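Local coordinates for exodeoxyribonuclease 10 (Escherichia coli, PDB 4FZX), which degrades single- and double-stranded DNA exonucleolytically from the 3' end, using magnesium as cofactor, at residues H35-I43 against R52-D60. Sequence-based numbering, arbitrary orientation.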
loop_
_atom_site.group_PDB
_atom_site.type_symbol
_atom_site.label_atom_id
_atom_site.label_comp_id
_atom_site.label_asym_id
_atom_site.label_seq_id
_atom_site.Cartn_x
_atom_site.Cartn_y
_atom_site.Cartn_z
ATOM N N HIS C 35 38.820 11.620 20.479
ATOM C CA HIS C 35 39.276 12.745 21.263
ATOM C C HIS C 35 38.262 12.992 22.357
ATOM O O HIS C 35 37.045 13.079 22.078
ATOM C CB HIS C 35 39.366 14.013 20.402
ATOM C CG HIS C 35 40.371 13.927 19.304
ATOM N ND1 HIS C 35 40.113 13.290 18.108
ATOM C CD2 HIS C 35 41.655 14.355 19.236
ATOM C CE1 HIS C 35 41.183 13.367 17.336
ATOM N NE2 HIS C 35 42.123 14.027 17.988
ATOM N N LEU C 36 38.765 13.226 23.569
ATOM C CA LEU C 36 37.990 13.941 24.563
ATOM C C LEU C 36 37.981 15.420 24.223
ATOM O O LEU C 36 38.990 15.969 23.775
ATOM C CB LEU C 36 38.570 13.722 25.960
ATOM C CG LEU C 36 38.274 12.349 26.550
ATOM C CD1 LEU C 36 39.365 11.942 27.557
ATOM C CD2 LEU C 36 36.886 12.359 27.192
ATOM N N VAL C 37 36.880 16.079 24.548
ATOM C CA VAL C 37 36.621 17.404 24.052
ATOM C C VAL C 37 36.083 18.284 25.177
ATOM O O VAL C 37 35.241 17.844 25.971
ATOM C CB VAL C 37 35.573 17.374 22.923
ATOM C CG1 VAL C 37 35.151 18.803 22.542
ATOM C CG2 VAL C 37 36.103 16.611 21.729
ATOM N N ARG C 38 36.567 19.522 25.233
ATOM C CA ARG C 38 36.032 20.505 26.158
ATOM C C ARG C 38 34.705 21.074 25.650
ATOM O O ARG C 38 34.651 21.654 24.591
ATOM C CB ARG C 38 37.039 21.630 26.352
ATOM C CG ARG C 38 36.709 22.584 27.485
ATOM C CD ARG C 38 37.757 23.663 27.530
ATOM N NE ARG C 38 37.491 24.670 28.552
ATOM C CZ ARG C 38 38.225 25.767 28.717
ATOM N NH1 ARG C 38 39.259 26.010 27.912
ATOM N NH2 ARG C 38 37.922 26.633 29.677
ATOM N N PRO C 39 33.627 20.899 26.416
ATOM C CA PRO C 39 32.317 21.258 25.882
ATOM C C PRO C 39 32.035 22.760 25.992
ATOM O O PRO C 39 32.690 23.455 26.754
ATOM C CB PRO C 39 31.359 20.477 26.783
ATOM C CG PRO C 39 32.079 20.405 28.083
ATOM C CD PRO C 39 33.535 20.275 27.750
ATOM N N ASP C 40 31.047 23.243 25.244
ATOM C CA ASP C 40 30.704 24.657 25.246
ATOM C C ASP C 40 29.756 24.987 26.410
ATOM O O ASP C 40 29.215 26.088 26.488
ATOM C CB ASP C 40 30.066 25.059 23.904
ATOM C CG ASP C 40 28.774 24.280 23.594
ATOM O OD1 ASP C 40 28.336 23.454 24.421
ATOM O OD2 ASP C 40 28.196 24.492 22.508
ATOM N N ARG C 41 29.533 24.016 27.288
ATOM C CA ARG C 41 28.524 24.149 28.327
ATOM C C ARG C 41 28.740 23.081 29.389
ATOM O O ARG C 41 29.481 22.127 29.159
ATOM C CB ARG C 41 27.124 24.023 27.725
ATOM C CG ARG C 41 26.715 22.590 27.419
ATOM C CD ARG C 41 25.495 22.558 26.520
ATOM N NE ARG C 41 25.792 23.118 25.208
ATOM C CZ ARG C 41 24.894 23.279 24.244
ATOM N NH1 ARG C 41 23.631 22.896 24.438
ATOM N NH2 ARG C 41 25.265 23.801 23.079
ATOM N N PRO C 42 28.081 23.228 30.554
ATOM C CA PRO C 42 28.266 22.251 31.625
ATOM C C PRO C 42 27.713 20.881 31.236
ATOM O O PRO C 42 26.718 20.791 30.520
ATOM C CB PRO C 42 27.455 22.839 32.799
ATOM C CG PRO C 42 27.077 24.255 32.373
ATOM C CD PRO C 42 27.037 24.217 30.880
ATOM N N ILE C 43 28.342 19.822 31.733
ATOM C CA ILE C 43 27.833 18.472 31.545
ATOM C C ILE C 43 26.685 18.209 32.526
ATOM O O ILE C 43 26.863 18.324 33.744
ATOM C CB ILE C 43 28.935 17.436 31.811
ATOM C CG1 ILE C 43 30.138 17.682 30.907
ATOM C CG2 ILE C 43 28.399 16.012 31.676
ATOM C CD1 ILE C 43 31.400 17.028 31.417
ATOM N N ARG C 52 29.809 8.880 31.744
ATOM C CA ARG C 52 30.738 8.866 32.870
ATOM C C ARG C 52 32.017 9.608 32.529
ATOM O O ARG C 52 33.126 9.180 32.876
ATOM C CB ARG C 52 31.036 7.442 33.320
ATOM C CG ARG C 52 29.893 6.798 34.090
ATOM C CD ARG C 52 30.201 5.354 34.387
ATOM N NE ARG C 52 29.782 4.478 33.305
ATOM C CZ ARG C 52 30.227 3.236 33.138
ATOM N NH1 ARG C 52 31.159 2.744 33.947
ATOM N NH2 ARG C 52 29.771 2.501 32.134
ATOM N N ILE C 53 31.849 10.696 31.793
ATOM C CA ILE C 53 32.912 11.636 31.580
ATOM C C ILE C 53 32.654 12.831 32.462
ATOM O O ILE C 53 31.591 13.455 32.377
ATOM C CB ILE C 53 32.975 12.077 30.093
ATOM C CG1 ILE C 53 33.214 10.847 29.202
ATOM C CG2 ILE C 53 34.067 13.145 29.900
ATOM C CD1 ILE C 53 32.867 11.028 27.732
ATOM N N THR C 54 33.608 13.114 33.343
ATOM C CA THR C 54 33.454 14.145 34.352
ATOM C C THR C 54 34.007 15.448 33.790
ATOM O O THR C 54 34.667 15.441 32.765
ATOM C CB THR C 54 34.268 13.792 35.604
ATOM O OG1 THR C 54 35.659 13.807 35.268
ATOM C CG2 THR C 54 33.887 12.387 36.138
ATOM N N GLU C 55 33.772 16.556 34.497
ATOM C CA GLU C 55 34.248 17.864 34.050
ATOM C C GLU C 55 35.771 17.925 34.114
ATOM O O GLU C 55 36.414 18.530 33.246
ATOM C CB GLU C 55 33.633 18.986 34.898
ATOM C CG GLU C 55 32.106 19.117 34.752
ATOM C CD GLU C 55 31.689 20.021 33.587
ATOM O OE1 GLU C 55 32.582 20.468 32.818
ATOM O OE2 GLU C 55 30.465 20.283 33.444
ATOM N N ALA C 56 36.350 17.269 35.121
ATOM C CA ALA C 56 37.787 17.252 35.263
ATOM C C ALA C 56 38.458 16.466 34.136
ATOM O O ALA C 56 39.593 16.761 33.760
ATOM C CB ALA C 56 38.203 16.716 36.623
HETATM N N MSE C 57 37.762 15.474 33.593
HETATM C CA MSE C 57 38.341 14.674 32.510
HETATM C C MSE C 57 38.492 15.501 31.227
HETATM O O MSE C 57 39.322 15.191 30.381
HETATM C CB MSE C 57 37.515 13.416 32.240
HETATM C CG MSE C 57 37.867 12.247 33.123
HETATM SE SE MSE C 57 36.481 10.870 33.053
HETATM C CE MSE C 57 36.897 10.117 31.286
ATOM N N VAL C 58 37.730 16.586 31.114
ATOM C CA VAL C 58 37.711 17.353 29.863
ATOM C C VAL C 58 38.106 18.825 30.002
ATOM O O VAL C 58 38.155 19.552 29.004
ATOM C CB VAL C 58 36.356 17.212 29.096
ATOM C CG1 VAL C 58 36.095 15.760 28.738
ATOM C CG2 VAL C 58 35.208 17.764 29.906
ATOM N N ALA C 59 38.508 19.218 31.213
ATOM C CA ALA C 59 38.744 20.630 31.558
ATOM C C ALA C 59 39.812 21.318 30.711
ATOM O O ALA C 59 39.715 22.508 30.447
ATOM C CB ALA C 59 39.077 20.772 33.051
ATOM N N ASP C 60 40.838 20.572 30.318
ATOM C CA ASP C 60 41.986 21.129 29.589
ATOM C C ASP C 60 42.048 20.613 28.136
ATOM O O ASP C 60 43.109 20.586 27.519
ATOM C CB ASP C 60 43.275 20.736 30.308
ATOM C CG ASP C 60 43.422 19.237 30.437
ATOM O OD1 ASP C 60 42.376 18.533 30.452
ATOM O OD2 ASP C 60 44.567 18.744 30.459
HETATM O O HOH W 1 31.547 22.027 31.029
HETATM O O HOH W 2 28.691 19.432 35.199
#
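I43 lays its CD1 against the face of the E55 carboxylate where, in this DEDDh exonuclease of the RNase H-like fold, the chain leaves edge strand 28-36 and returns through the short helix 55-58. The I43 N-H donates to E55 OE2 (2.8 Å, 168° at the hydrogen), approaching from above the carboxylate plane. The bend at chi2 (-87°) folds the E55 carboxylate back over the isoleucine, whose CD1 lies 3.7 Å from E55 CD. Two waters add to the grip: one donates to E55 OE1 and R41 O, the other to E55 OE2 and I43 O. V58 fills the middle: its CG1 lies 3.8 Å from L36 CD2, which also touches I53, while its CG2 packs 3.7 Å from P39 CD and more loosely against I43 CD1. With I43 cut back to an alanine, a gap would probably open between V58 CG2 and the E55 carboxylate. Further out, V17 of strand 16-25 touches P39, I43 and I53, while M48 and H51 of helix 45-51 also cover I43. T54 N-caps the helix, its OG1 accepting from M57 N. The extended R38 chain carries its guanidinium past A59, whose O sits over one face, 3.6 Å from R38 NE.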